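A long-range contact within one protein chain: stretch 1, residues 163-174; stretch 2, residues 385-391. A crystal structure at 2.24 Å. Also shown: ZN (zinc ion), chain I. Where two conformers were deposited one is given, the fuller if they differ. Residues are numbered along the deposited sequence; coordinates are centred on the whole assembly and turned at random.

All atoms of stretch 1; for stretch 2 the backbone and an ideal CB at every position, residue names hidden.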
# COMPACT_ATOMS: atom_id res chain seq x y z
N MSE A 163 -8.11 15.04 -11.02
CA MSE A 163 -6.76 14.93 -10.46
C MSE A 163 -5.95 13.97 -11.25
O MSE A 163 -4.72 14.05 -11.23
CB MSE A 163 -6.77 14.37 -9.05
CG MSE A 163 -7.28 15.41 -8.07
SE MSE A 163 -5.77 16.63 -7.74
CE MSE A 163 -5.08 15.66 -6.17
N ARG A 164 -6.61 13.03 -11.93
CA ARG A 164 -5.92 12.03 -12.65
C ARG A 164 -5.32 12.62 -13.88
O ARG A 164 -5.61 13.76 -14.24
CB ARG A 164 -6.81 10.77 -12.99
CG ARG A 164 -7.80 10.93 -14.09
CD ARG A 164 -8.46 9.59 -14.43
NE ARG A 164 -9.28 8.99 -13.37
CZ ARG A 164 -10.58 8.71 -13.47
NH1 ARG A 164 -11.27 9.00 -14.56
NH2 ARG A 164 -11.22 8.10 -12.46
N SER A 165 -4.47 11.83 -14.51
CA SER A 165 -3.79 12.27 -15.73
C SER A 165 -3.13 11.07 -16.38
O SER A 165 -2.72 10.15 -15.68
CB SER A 165 -2.71 13.34 -15.31
OG SER A 165 -1.68 13.47 -16.25
N PRO A 166 -2.97 11.07 -17.70
CA PRO A 166 -2.24 9.97 -18.37
C PRO A 166 -0.76 9.87 -17.96
O PRO A 166 -0.16 8.83 -18.14
CB PRO A 166 -2.33 10.28 -19.84
CG PRO A 166 -3.05 11.59 -19.98
CD PRO A 166 -3.48 12.09 -18.63
N TYR A 167 -0.20 10.93 -17.40
CA TYR A 167 1.16 10.86 -16.89
C TYR A 167 1.26 10.18 -15.51
O TYR A 167 2.35 9.77 -15.14
CB TYR A 167 1.81 12.25 -16.89
CG TYR A 167 1.92 12.80 -18.28
CD1 TYR A 167 2.91 12.36 -19.13
CD2 TYR A 167 1.04 13.76 -18.74
CE1 TYR A 167 2.99 12.84 -20.44
CE2 TYR A 167 1.12 14.25 -20.04
CZ TYR A 167 2.09 13.77 -20.88
OH TYR A 167 2.19 14.25 -22.17
N LEU A 168 0.15 10.00 -14.78
CA LEU A 168 0.18 9.43 -13.42
C LEU A 168 -0.32 7.99 -13.35
O LEU A 168 -1.41 7.70 -13.80
CB LEU A 168 -0.67 10.26 -12.46
CG LEU A 168 -0.34 11.76 -12.48
CD1 LEU A 168 -1.30 12.56 -11.60
CD2 LEU A 168 1.09 11.99 -12.08
N PHE A 169 0.51 7.13 -12.80
CA PHE A 169 0.20 5.75 -12.56
C PHE A 169 0.39 5.48 -11.10
O PHE A 169 1.29 6.06 -10.48
CB PHE A 169 1.16 4.83 -13.35
CG PHE A 169 1.07 4.97 -14.84
CD1 PHE A 169 1.72 6.03 -15.49
CD2 PHE A 169 0.41 4.06 -15.59
CE1 PHE A 169 1.63 6.18 -16.88
CE2 PHE A 169 0.34 4.17 -17.00
CZ PHE A 169 0.96 5.23 -17.63
N ARG A 170 -0.39 4.57 -10.55
CA ARG A 170 -0.21 4.17 -9.17
C ARG A 170 -0.13 2.69 -9.04
O ARG A 170 -1.00 1.98 -9.56
CB ARG A 170 -1.34 4.76 -8.31
CG ARG A 170 -1.23 4.37 -6.86
CD ARG A 170 -1.68 5.51 -5.96
NE ARG A 170 -3.10 5.67 -6.04
CZ ARG A 170 -3.80 6.65 -5.48
NH1 ARG A 170 -3.22 7.61 -4.74
NH2 ARG A 170 -5.12 6.65 -5.62
N VAL A 171 0.91 2.18 -8.36
CA VAL A 171 1.10 0.72 -8.28
C VAL A 171 0.86 0.20 -6.87
O VAL A 171 0.98 -1.01 -6.61
CB VAL A 171 2.51 0.28 -8.72
CG1 VAL A 171 2.77 0.62 -10.17
CG2 VAL A 171 3.57 0.89 -7.83
N SER A 172 0.58 1.09 -5.92
CA SER A 172 0.31 0.65 -4.55
C SER A 172 -1.21 0.38 -4.29
O SER A 172 -1.72 -0.77 -4.33
CB SER A 172 0.88 1.69 -3.60
OG SER A 172 0.36 2.98 -3.89
N PHE A 173 -1.97 1.44 -4.09
CA PHE A 173 -3.37 1.27 -3.78
C PHE A 173 -3.96 2.65 -3.74
O PHE A 173 -3.22 3.62 -3.57
CB PHE A 173 -3.59 0.58 -2.40
CG PHE A 173 -2.71 1.13 -1.32
CD1 PHE A 173 -3.09 2.24 -0.60
CD2 PHE A 173 -1.49 0.55 -1.05
CE1 PHE A 173 -2.27 2.79 0.38
CE2 PHE A 173 -0.64 1.09 -0.07
CZ PHE A 173 -1.04 2.20 0.64
N ALA A 174 -5.26 2.75 -3.97
CA ALA A 174 -5.95 3.92 -3.39
C ALA A 174 -6.32 3.51 -1.96
O ALA A 174 -6.69 2.35 -1.74
CB ALA A 174 -7.19 4.25 -4.20
N UNK A 385 -7.35 0.83 -17.14
CA UNK A 385 -7.13 1.66 -18.32
C UNK A 385 -7.61 3.12 -18.16
O UNK A 385 -7.22 3.96 -18.93
CB UNK A 385 -7.84 1.02 -19.52
N UNK A 386 -8.48 3.39 -17.21
CA UNK A 386 -8.99 4.74 -17.00
C UNK A 386 -8.40 5.43 -15.78
O UNK A 386 -8.00 6.55 -15.90
CB UNK A 386 -10.51 4.70 -16.87
N UNK A 387 -8.30 4.76 -14.63
CA UNK A 387 -7.71 5.41 -13.43
C UNK A 387 -6.19 5.37 -13.40
O UNK A 387 -5.52 6.20 -12.75
CB UNK A 387 -8.24 4.74 -12.16
N UNK A 388 -5.64 4.39 -14.09
CA UNK A 388 -4.21 4.05 -14.05
C UNK A 388 -3.74 3.72 -12.66
O UNK A 388 -2.57 3.84 -12.34
CB UNK A 388 -3.37 5.20 -14.61
N UNK A 389 -4.67 3.25 -11.83
CA UNK A 389 -4.36 2.71 -10.52
C UNK A 389 -4.32 1.20 -10.74
O UNK A 389 -4.44 0.73 -11.89
CB UNK A 389 -5.37 3.13 -9.45
N UNK A 390 -4.10 0.44 -9.67
CA UNK A 390 -3.88 -0.99 -9.77
C UNK A 390 -5.11 -1.81 -9.90
O UNK A 390 -6.09 -1.53 -9.25
CB UNK A 390 -3.10 -1.48 -8.55
N UNK A 391 -5.06 -2.82 -10.76
CA UNK A 391 -6.04 -3.85 -10.87
C UNK A 391 -5.24 -5.12 -10.49
O UNK A 391 -4.38 -5.58 -11.23
CB UNK A 391 -6.68 -3.91 -12.26
ZN ZN I . -15.04 3.21 -18.00

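Position 385 has nothing of the first stretch within 5.5 Å of its ideal CB, and Pro385 takes no part in the contact.

At 386 the CA-to-CB bond points sideways, and the ideal CB lies 4.9 Å from Arg164 NH1. An acid would suit the nearby charge, but the zinc ion beyond also calls for a ligand, which a longer acid such as Glu can supply, since the ideal CB of 386 lies 4.9 Å from ZN, too far for Asp or Cys. Glu386 reaches outward and grips the metal with both carboxylate oxygens, OE1 at 2.4 Å and OE2 at 2.1 Å from ZN. Its backbone meets the arginine instead: Glu386 C lies over one face of the Arg164 guanidinium, and Glu386 O is 3.4 Å from Arg164 CD.

Position 387 points its CB away from the first stretch, which therefore restricts the choice little; a small polar residue is one of many that would serve. Ser387 turns its hydroxyl back on its own chain, where the backbone N of 389 donates to Ser387 OG at 3.1 Å.

Position 388 points its CB toward the first stretch, only 3.3 Å from Leu168 O when ideally placed, and phi/psi of 58/26 is a left-handed conformation that favours Gly, Asn or Asp but is not closed to others. The neighbouring turn, Ser165 to Leu168, presents carbonyl oxygens, so a side chain carrying N-H groups is wanted: Asn, Gln, Lys or Arg. Gln388 fits, with an amide that can offer two hydrogens. Its NE2 donates to Leu168 O at 2.8 Å and to Pro166 O at 3.2 Å, the latter almost linear, and lies over one face of the Phe169 ring, 3.6 Å from CZ. The other end of the amide, OE1, accepts from a water at 2.7 Å that also donates to Pro166 O. The backbone adds a further tie, Arg170 N donating to Gln388 O at 2.9 Å.

At 389 an ideal CB would sit 4.5 Å from Arg170 CB, leaving room for a small side chain, and the extended angles of -97/-177 do not demand glycine. Gly389 instead brings its CA to 3.6 Å from Arg170 O, in a CA-H...O contact.

Position 390 points toward the carbonyl oxygens of Arg170, Val171 and Ser172. A compact aliphatic residue would suit, and phi of -81° admits proline. Pro390 packs its ring against this backbone, CD 3.2 Å from Arg170 O and CG 3.7 Å from Val171 C.

Position 391 is out of reach; it is Val391.

Stretch 2 385-391: PESQGPV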
# COMPACT_ATOMS: atom_id res chain seq x y z
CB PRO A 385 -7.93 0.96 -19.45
CG PRO A 385 -8.80 -0.02 -18.75
CD PRO A 385 -8.41 -0.19 -17.33
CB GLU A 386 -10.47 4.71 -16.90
CG GLU A 386 -11.10 4.31 -18.24
CD GLU A 386 -12.50 3.78 -18.08
OE1 GLU A 386 -12.90 3.54 -16.93
OE2 GLU A 386 -13.24 3.65 -19.08
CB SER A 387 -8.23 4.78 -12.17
OG SER A 387 -7.78 3.43 -11.95
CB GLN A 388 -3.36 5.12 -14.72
CG GLN A 388 -3.75 5.24 -16.17
CD GLN A 388 -2.82 6.04 -17.02
OE1 GLN A 388 -2.88 5.97 -18.24
NE2 GLN A 388 -1.99 6.85 -16.40
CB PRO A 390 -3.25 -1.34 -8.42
CG PRO A 390 -2.72 -0.10 -7.90
CD PRO A 390 -3.72 0.94 -8.34
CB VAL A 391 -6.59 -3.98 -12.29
CG1 VAL A 391 -7.56 -5.16 -12.41
CG2 VAL A 391 -7.32 -2.72 -12.71
O HOH W 1 -1.19 7.04 -19.98
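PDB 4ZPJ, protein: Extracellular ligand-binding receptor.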